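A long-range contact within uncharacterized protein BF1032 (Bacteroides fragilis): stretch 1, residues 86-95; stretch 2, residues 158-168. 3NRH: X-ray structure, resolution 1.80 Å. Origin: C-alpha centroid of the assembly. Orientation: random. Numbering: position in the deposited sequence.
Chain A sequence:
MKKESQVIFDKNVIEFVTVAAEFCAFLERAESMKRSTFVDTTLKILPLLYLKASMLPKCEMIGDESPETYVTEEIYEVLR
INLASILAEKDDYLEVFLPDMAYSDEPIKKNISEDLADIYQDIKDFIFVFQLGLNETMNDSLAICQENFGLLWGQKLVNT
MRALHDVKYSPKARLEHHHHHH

Stretch 1 86-95: ILAEKDDYLE
Stretch 2 158-168: VNTMRALHDVK

Stretch 2 is helical from Val158 through Lys168, with phi/psi close to -64/-41 over most of its length and an unbroken i to i+4 ladder, from Arg162 N to Val158 O (3.1 Å) through Lys168 N to Leu164 O (3.1 Å). Stretch 1 changes form as it runs: Ile86 and Leu87 close a helix, Ala88 leaves it with positive phi (55/-133), Glu89 and Lys90 form a 3-10 segment, and Asp92 to Leu94 are extended. The turn is held by Lys90 N to Leu87 O (2.9 Å) and Asp91 N to Ala88 O (3.0 Å). The strand crosses the helix at 107° between N-to-C directions, with the axes 9.5 Å apart at closest approach. The register descends the helix as stretch 1 advances: the CA atoms of Lys90 and Val167 lie 6.6 Å apart, those of Tyr93 and Ala163 6.6 Å, and those of Glu95 and Asn159 7.9 Å.

The aromatic contact is centred on Tyr93 (phi/psi -151/148, chi1 69°, p; chi2 -81°). Ala163 CB sits 3.6 Å from the Tyr93 ring centroid and 7° off its normal, a CH-pi geometry in which the methyl group faces the pi cloud almost squarely; its nearest ring atom is Tyr93 CD1, at 3.8 Å from Ala163 CB. Tyr93 OH reaches 3.8 Å from Asn159 CB, while its hydrogen bonding is satisfied elsewhere in the structure.

Aliphatic packing continues along stretch 1. Lys90 (chi1 -116°, off; chi2 74°, p) brings CG to 3.2 Å from Val167 CG1 (chi1 167°, t), shorter than a normal carbon–carbon contact. Lys90 NZ is directed to Glu89 OE1 in a long salt bridge of 3.6 Å within the stretch. Leu87 and Leu164, both m,t, meet more loosely, CD2 to CD2 at 4.4 Å.

The side-chain hydrogen bond lies within the helix. Arg162 (chi1 t, chi2 -149°, chi3 m, chi4 92°) starts sideways, but its end approaches stretch 1. Arg162 NH2 donates to Asn159 OD1 at 2.9 Å (139°), with Asn159 at chi1 -70° (m). Arg162 NH1 lies 4.1 Å from Tyr93 CE2, oblique to the ring, and 3.9 Å from Glu95 CB, which lies over one guanidinium face. Glu95 is modelled only to CB, so any pairing of its carboxylate with Arg162 remains open. Among modelled atoms no hydrogen bond joins the stretches; 353 Å² is buried between them, both sides summed.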

ATOM      1  N   ILE A  86     -14.916   4.650  16.099  1.00 15.85           N
ATOM      2  CA  ILE A  86     -15.106   5.211  14.765  1.00 15.77           C
ATOM      3  C   ILE A  86     -15.518   4.127  13.779  1.00 17.39           C
ATOM      4  O   ILE A  86     -16.439   4.317  12.981  1.00 16.83           O
ATOM      5  CB  ILE A  86     -13.799   5.864  14.230  1.00 23.40           C
ATOM      6  CG1 ILE A  86     -13.295   6.940  15.194  1.00 32.24           C
ATOM      7  CG2 ILE A  86     -14.042   6.461  12.849  1.00 31.90           C
ATOM      8  CD1 ILE A  86     -14.222   8.128  15.346  1.00 48.19           C
ATOM      9  N   LEU A  87     -14.828   2.990  13.838  1.00 18.03           N
ATOM     10  CA  LEU A  87     -15.098   1.866  12.943  1.00 20.11           C
ATOM     11  C   LEU A  87     -16.348   1.060  13.299  1.00 23.33           C
ATOM     12  O   LEU A  87     -17.001   0.518  12.420  1.00 24.04           O
ATOM     13  CB  LEU A  87     -13.872   0.941  12.889  1.00 15.69           C
ATOM     14  CG  LEU A  87     -12.682   1.486  12.095  1.00 23.33           C
ATOM     15  CD1 LEU A  87     -11.475   0.603  12.329  1.00 27.45           C
ATOM     16  CD2 LEU A  87     -13.045   1.518  10.615  1.00 28.03           C
ATOM     17  N   ALA A  88     -16.677   0.999  14.584  1.00 20.38           N
ATOM     18  CA  ALA A  88     -17.849   0.263  15.068  1.00 24.45           C
ATOM     19  C   ALA A  88     -17.803  -1.190  14.603  1.00 26.41           C
ATOM     20  O   ALA A  88     -16.775  -1.834  14.710  1.00 19.82           O
ATOM     21  CB  ALA A  88     -19.128   0.932  14.579  1.00 25.55           C
ATOM     22  N   GLU A  89     -18.911  -1.714  14.081  1.00 29.00           N
ATOM     23  CA  GLU A  89     -18.943  -3.096  13.579  1.00 35.40           C
ATOM     24  C   GLU A  89     -17.917  -3.392  12.470  1.00 40.75           C
ATOM     25  O   GLU A  89     -17.638  -4.555  12.179  1.00 54.56           O
ATOM     26  CB  GLU A  89     -20.371  -3.465  13.107  1.00 42.46           C
ATOM     27  CG  GLU A  89     -21.377  -2.311  13.021  1.00 41.61           C
ATOM     28  CD  GLU A  89     -21.278  -1.499  11.730  1.00 49.10           C
ATOM     29  OE1 GLU A  89     -21.230  -2.110  10.631  1.00 46.09           O
ATOM     30  OE2 GLU A  89     -21.265  -0.247  11.823  1.00 52.95           O
ATOM     31  N   LYS A  90     -17.365  -2.339  11.864  1.00 31.44           N
ATOM     32  CA  LYS A  90     -16.347  -2.441  10.791  1.00 26.14           C
ATOM     33  C   LYS A  90     -14.954  -2.774  11.308  1.00 22.65           C
ATOM     34  O   LYS A  90     -14.044  -3.093  10.541  1.00 16.57           O
ATOM     35  CB  LYS A  90     -16.209  -1.101  10.068  1.00 24.92           C
ATOM     36  CG  LYS A  90     -16.595  -1.104   8.634  1.00 41.36           C
ATOM     37  CD  LYS A  90     -18.094  -1.167   8.528  1.00 40.97           C
ATOM     38  CE  LYS A  90     -18.646  -2.423   7.851  1.00 38.20           C
ATOM     39  NZ  LYS A  90     -19.945  -2.003   7.249  1.00 35.33           N
ATOM     40  N   ASP A  91     -14.783  -2.629  12.610  1.00 19.21           N
ATOM     41  CA  ASP A  91     -13.481  -2.855  13.202  1.00 16.68           C
ATOM     42  C   ASP A  91     -12.988  -4.289  13.111  1.00 19.44           C
ATOM     43  O   ASP A  91     -11.790  -4.544  12.933  1.00 19.92           O
ATOM     44  CB  ASP A  91     -13.507  -2.406  14.660  1.00 21.45           C
ATOM     45  CG  ASP A  91     -12.131  -2.177  15.203  1.00 18.73           C
ATOM     46  OD1 ASP A  91     -11.289  -1.678  14.428  1.00 16.33           O
ATOM     47  OD2 ASP A  91     -11.900  -2.482  16.389  1.00 19.14           O
ATOM     48  N   ASP A  92     -13.917  -5.228  13.223  1.00 16.35           N
ATOM     49  CA  ASP A  92     -13.567  -6.633  13.183  1.00 21.24           C
ATOM     50  C   ASP A  92     -13.499  -7.216  11.780  1.00 21.08           C
ATOM     51  O   ASP A  92     -14.316  -6.900  10.913  1.00 22.46           O
ATOM     52  CB  ASP A  92     -14.564  -7.436  14.024  1.00 31.54           C
ATOM     53  CG  ASP A  92     -14.521  -7.057  15.494  1.00 44.33           C
ATOM     54  OD1 ASP A  92     -14.855  -5.899  15.824  1.00 54.48           O
ATOM     55  OD2 ASP A  92     -14.148  -7.917  16.319  1.00 55.69           O
ATOM     56  N   TYR A  93     -12.500  -8.059  11.562  1.00 17.66           N
ATOM     57  CA  TYR A  93     -12.344  -8.725  10.283  1.00 27.02           C
ATOM     58  C   TYR A  93     -11.672 -10.070  10.491  1.00 29.86           C
ATOM     59  O   TYR A  93     -10.869 -10.242  11.408  1.00 31.79           O
ATOM     60  CB  TYR A  93     -11.526  -7.878   9.301  1.00 24.17           C
ATOM     61  CG  TYR A  93     -10.061  -7.716   9.639  1.00 27.04           C
ATOM     62  CD1 TYR A  93      -9.639  -6.776  10.579  1.00 21.59           C
ATOM     63  CD2 TYR A  93      -9.089  -8.474   8.983  1.00 20.10           C
ATOM     64  CE1 TYR A  93      -8.286  -6.588  10.848  1.00 21.92           C
ATOM     65  CE2 TYR A  93      -7.736  -8.294   9.247  1.00 24.92           C
ATOM     66  CZ  TYR A  93      -7.341  -7.347  10.177  1.00 26.31           C
ATOM     67  OH  TYR A  93      -6.004  -7.138  10.421  1.00 21.56           O
ATOM     68  N   LEU A  94     -12.028 -11.030   9.651  1.00 33.02           N
ATOM     69  CA  LEU A  94     -11.453 -12.361   9.735  1.00 36.36           C
ATOM     70  C   LEU A  94     -10.330 -12.443   8.712  1.00 37.30           C
ATOM     71  O   LEU A  94     -10.572 -12.358   7.509  1.00 42.88           O
ATOM     72  CB  LEU A  94     -12.518 -13.414   9.447  1.00 25.92           C
ATOM     73  N   GLU A  95      -9.102 -12.595   9.196  1.00 40.53           N
ATOM     74  CA  GLU A  95      -7.946 -12.683   8.315  1.00 42.05           C
ATOM     75  C   GLU A  95      -6.672 -12.932   9.113  1.00 43.62           C
ATOM     76  O   GLU A  95      -5.893 -12.012   9.362  1.00 45.09           O
ATOM     77  CB  GLU A  95      -7.813 -11.394   7.499  1.00 43.87           C
ATOM     78  N   VAL A 158       0.001  -3.827   6.073  1.00 13.20           N
ATOM     79  CA  VAL A 158      -0.619  -4.413   4.887  1.00 10.39           C
ATOM     80  C   VAL A 158      -1.920  -5.149   5.221  1.00 11.81           C
ATOM     81  O   VAL A 158      -2.876  -5.114   4.440  1.00 10.19           O
ATOM     82  CB  VAL A 158       0.351  -5.361   4.144  1.00 13.65           C
ATOM     83  CG1 VAL A 158       1.509  -4.557   3.565  1.00 15.31           C
ATOM     84  CG2 VAL A 158       0.871  -6.427   5.078  1.00 24.63           C
ATOM     85  N   ASN A 159      -1.967  -5.804   6.378  1.00  7.33           N
ATOM     86  CA  ASN A 159      -3.180  -6.513   6.793  1.00 13.24           C
ATOM     87  C   ASN A 159      -4.304  -5.505   7.001  1.00 16.91           C
ATOM     88  O   ASN A 159      -5.447  -5.737   6.604  1.00 13.17           O
ATOM     89  CB  ASN A 159      -2.961  -7.281   8.101  1.00 11.93           C
ATOM     90  CG  ASN A 159      -2.038  -8.472   7.941  1.00 16.44           C
ATOM     91  OD1 ASN A 159      -1.814  -8.959   6.835  1.00 19.21           O
ATOM     92  ND2 ASN A 159      -1.508  -8.959   9.058  1.00 15.18           N
ATOM     93  N   THR A 160      -3.972  -4.377   7.622  1.00 14.06           N
ATOM     94  CA  THR A 160      -4.955  -3.334   7.888  1.00 18.14           C
ATOM     95  C   THR A 160      -5.441  -2.699   6.593  1.00 16.15           C
ATOM     96  O   THR A 160      -6.616  -2.358   6.462  1.00 14.14           O
ATOM     97  CB  THR A 160      -4.369  -2.237   8.798  1.00 21.09           C
ATOM     98  OG1 THR A 160      -3.935  -2.827  10.028  1.00 35.32           O
ATOM     99  CG2 THR A 160      -5.417  -1.177   9.101  1.00 30.30           C
HETATM  100  N   MSE A 161      -4.532  -2.530   5.638  1.00 12.01           N
HETATM  101  CA  MSE A 161      -4.895  -1.956   4.349  1.00 14.39           C
HETATM  102  C   MSE A 161      -5.925  -2.841   3.662  1.00 10.58           C
HETATM  103  O   MSE A 161      -6.882  -2.347   3.061  1.00 10.61           O
HETATM  104  CB  MSE A 161      -3.670  -1.843   3.447  1.00 15.29           C
HETATM  105  CG  MSE A 161      -2.980  -0.509   3.500  1.00 24.34           C
HETATM  106 SE   MSE A 161      -1.603  -0.444   2.151  1.00 32.69          SE
HETATM  107  CE  MSE A 161      -2.710  -0.051   0.632  1.00 21.16           C
ATOM    108  N   ARG A 162      -5.717  -4.152   3.749  1.00 11.24           N
ATOM    109  CA  ARG A 162      -6.631  -5.106   3.129  1.00 13.43           C
ATOM    110  C   ARG A 162      -7.992  -5.003   3.802  1.00 13.51           C
ATOM    111  O   ARG A 162      -9.027  -4.947   3.135  1.00 14.02           O
ATOM    112  CB  ARG A 162      -6.114  -6.540   3.279  1.00 17.35           C
ATOM    113  CG  ARG A 162      -6.916  -7.546   2.455  1.00 33.52           C
ATOM    114  CD  ARG A 162      -6.975  -8.939   3.081  1.00 45.77           C
ATOM    115  NE  ARG A 162      -5.669  -9.446   3.496  1.00 46.46           N
ATOM    116  CZ  ARG A 162      -5.160  -9.288   4.716  1.00 56.53           C
ATOM    117  NH1 ARG A 162      -5.845  -8.635   5.651  1.00 44.26           N
ATOM    118  NH2 ARG A 162      -3.964  -9.784   5.001  1.00 46.52           N
ATOM    119  N   ALA A 163      -7.984  -4.982   5.129  1.00 13.89           N
ATOM    120  CA  ALA A 163      -9.221  -4.882   5.890  1.00 13.77           C
ATOM    121  C   ALA A 163      -9.969  -3.601   5.535  1.00 14.75           C
ATOM    122  O   ALA A 163     -11.157  -3.641   5.211  1.00 15.29           O
ATOM    123  CB  ALA A 163      -8.922  -4.920   7.380  1.00 12.45           C
ATOM    124  N   LEU A 164      -9.273  -2.467   5.591  1.00 11.95           N
ATOM    125  CA  LEU A 164      -9.875  -1.171   5.270  1.00 10.69           C
ATOM    126  C   LEU A 164     -10.345  -1.089   3.825  1.00  9.72           C
ATOM    127  O   LEU A 164     -11.355  -0.447   3.535  1.00 10.88           O
ATOM    128  CB  LEU A 164      -8.884  -0.037   5.557  1.00 10.80           C
ATOM    129  CG  LEU A 164      -8.626   0.234   7.045  1.00 14.04           C
ATOM    130  CD1 LEU A 164      -7.501   1.234   7.204  1.00 15.69           C
ATOM    131  CD2 LEU A 164      -9.901   0.751   7.694  1.00 17.24           C
ATOM    132  N   HIS A 165      -9.616  -1.727   2.911  1.00 11.25           N
ATOM    133  CA  HIS A 165     -10.018  -1.713   1.508  1.00 14.11           C
ATOM    134  C   HIS A 165     -11.392  -2.380   1.423  1.00 11.37           C
ATOM    135  O   HIS A 165     -12.293  -1.871   0.762  1.00 11.61           O
ATOM    136  CB  HIS A 165      -9.019  -2.485   0.637  1.00 14.86           C
ATOM    137  CG  HIS A 165      -9.320  -2.421  -0.833  1.00 14.89           C
ATOM    138  ND1 HIS A 165      -8.918  -1.371  -1.633  1.00 11.53           N
ATOM    139  CD2 HIS A 165      -9.987  -3.277  -1.646  1.00 14.24           C
ATOM    140  CE1 HIS A 165      -9.319  -1.585  -2.875  1.00 13.88           C
ATOM    141  NE2 HIS A 165      -9.970  -2.735  -2.909  1.00 12.62           N
ATOM    142  N   ASP A 166     -11.548  -3.511   2.112  1.00 13.09           N
ATOM    143  CA  ASP A 166     -12.817  -4.236   2.108  1.00 15.98           C
ATOM    144  C   ASP A 166     -13.938  -3.418   2.749  1.00 17.76           C
ATOM    145  O   ASP A 166     -15.086  -3.486   2.318  1.00 14.50           O
ATOM    146  CB  ASP A 166     -12.690  -5.573   2.845  1.00 21.79           C
ATOM    147  CG  ASP A 166     -11.663  -6.491   2.218  1.00 35.48           C
ATOM    148  OD1 ASP A 166     -11.653  -6.615   0.977  1.00 32.80           O
ATOM    149  OD2 ASP A 166     -10.872  -7.097   2.970  1.00 42.83           O
ATOM    150  N   VAL A 167     -13.611  -2.656   3.789  1.00 15.81           N
ATOM    151  CA  VAL A 167     -14.620  -1.830   4.441  1.00 15.38           C
ATOM    152  C   VAL A 167     -15.190  -0.818   3.447  1.00 17.00           C
ATOM    153  O   VAL A 167     -16.397  -0.593   3.397  1.00 18.35           O
ATOM    154  CB  VAL A 167     -14.029  -1.072   5.648  1.00 13.83           C
ATOM    155  CG1 VAL A 167     -14.994   0.019   6.109  1.00 16.73           C
ATOM    156  CG2 VAL A 167     -13.747  -2.050   6.781  1.00 13.47           C
ATOM    157  N   LYS A 168     -14.322  -0.228   2.636  1.00 13.52           N
ATOM    158  CA  LYS A 168     -14.759   0.769   1.668  1.00 15.64           C
ATOM    159  C   LYS A 168     -15.415   0.228   0.395  1.00 17.22           C
ATOM    160  O   LYS A 168     -16.452   0.736  -0.027  1.00 18.37           O
ATOM    161  CB  LYS A 168     -13.575   1.666   1.280  1.00 17.01           C
ATOM    162  CG  LYS A 168     -13.897   2.729   0.233  1.00 24.57           C
ATOM    163  CD  LYS A 168     -12.688   3.618  -0.047  1.00 26.05           C
ATOM    164  CE  LYS A 168     -12.966   4.607  -1.176  1.00 34.51           C
ATOM    165  NZ  LYS A 168     -14.165   5.446  -0.909  1.00 38.17           N
TER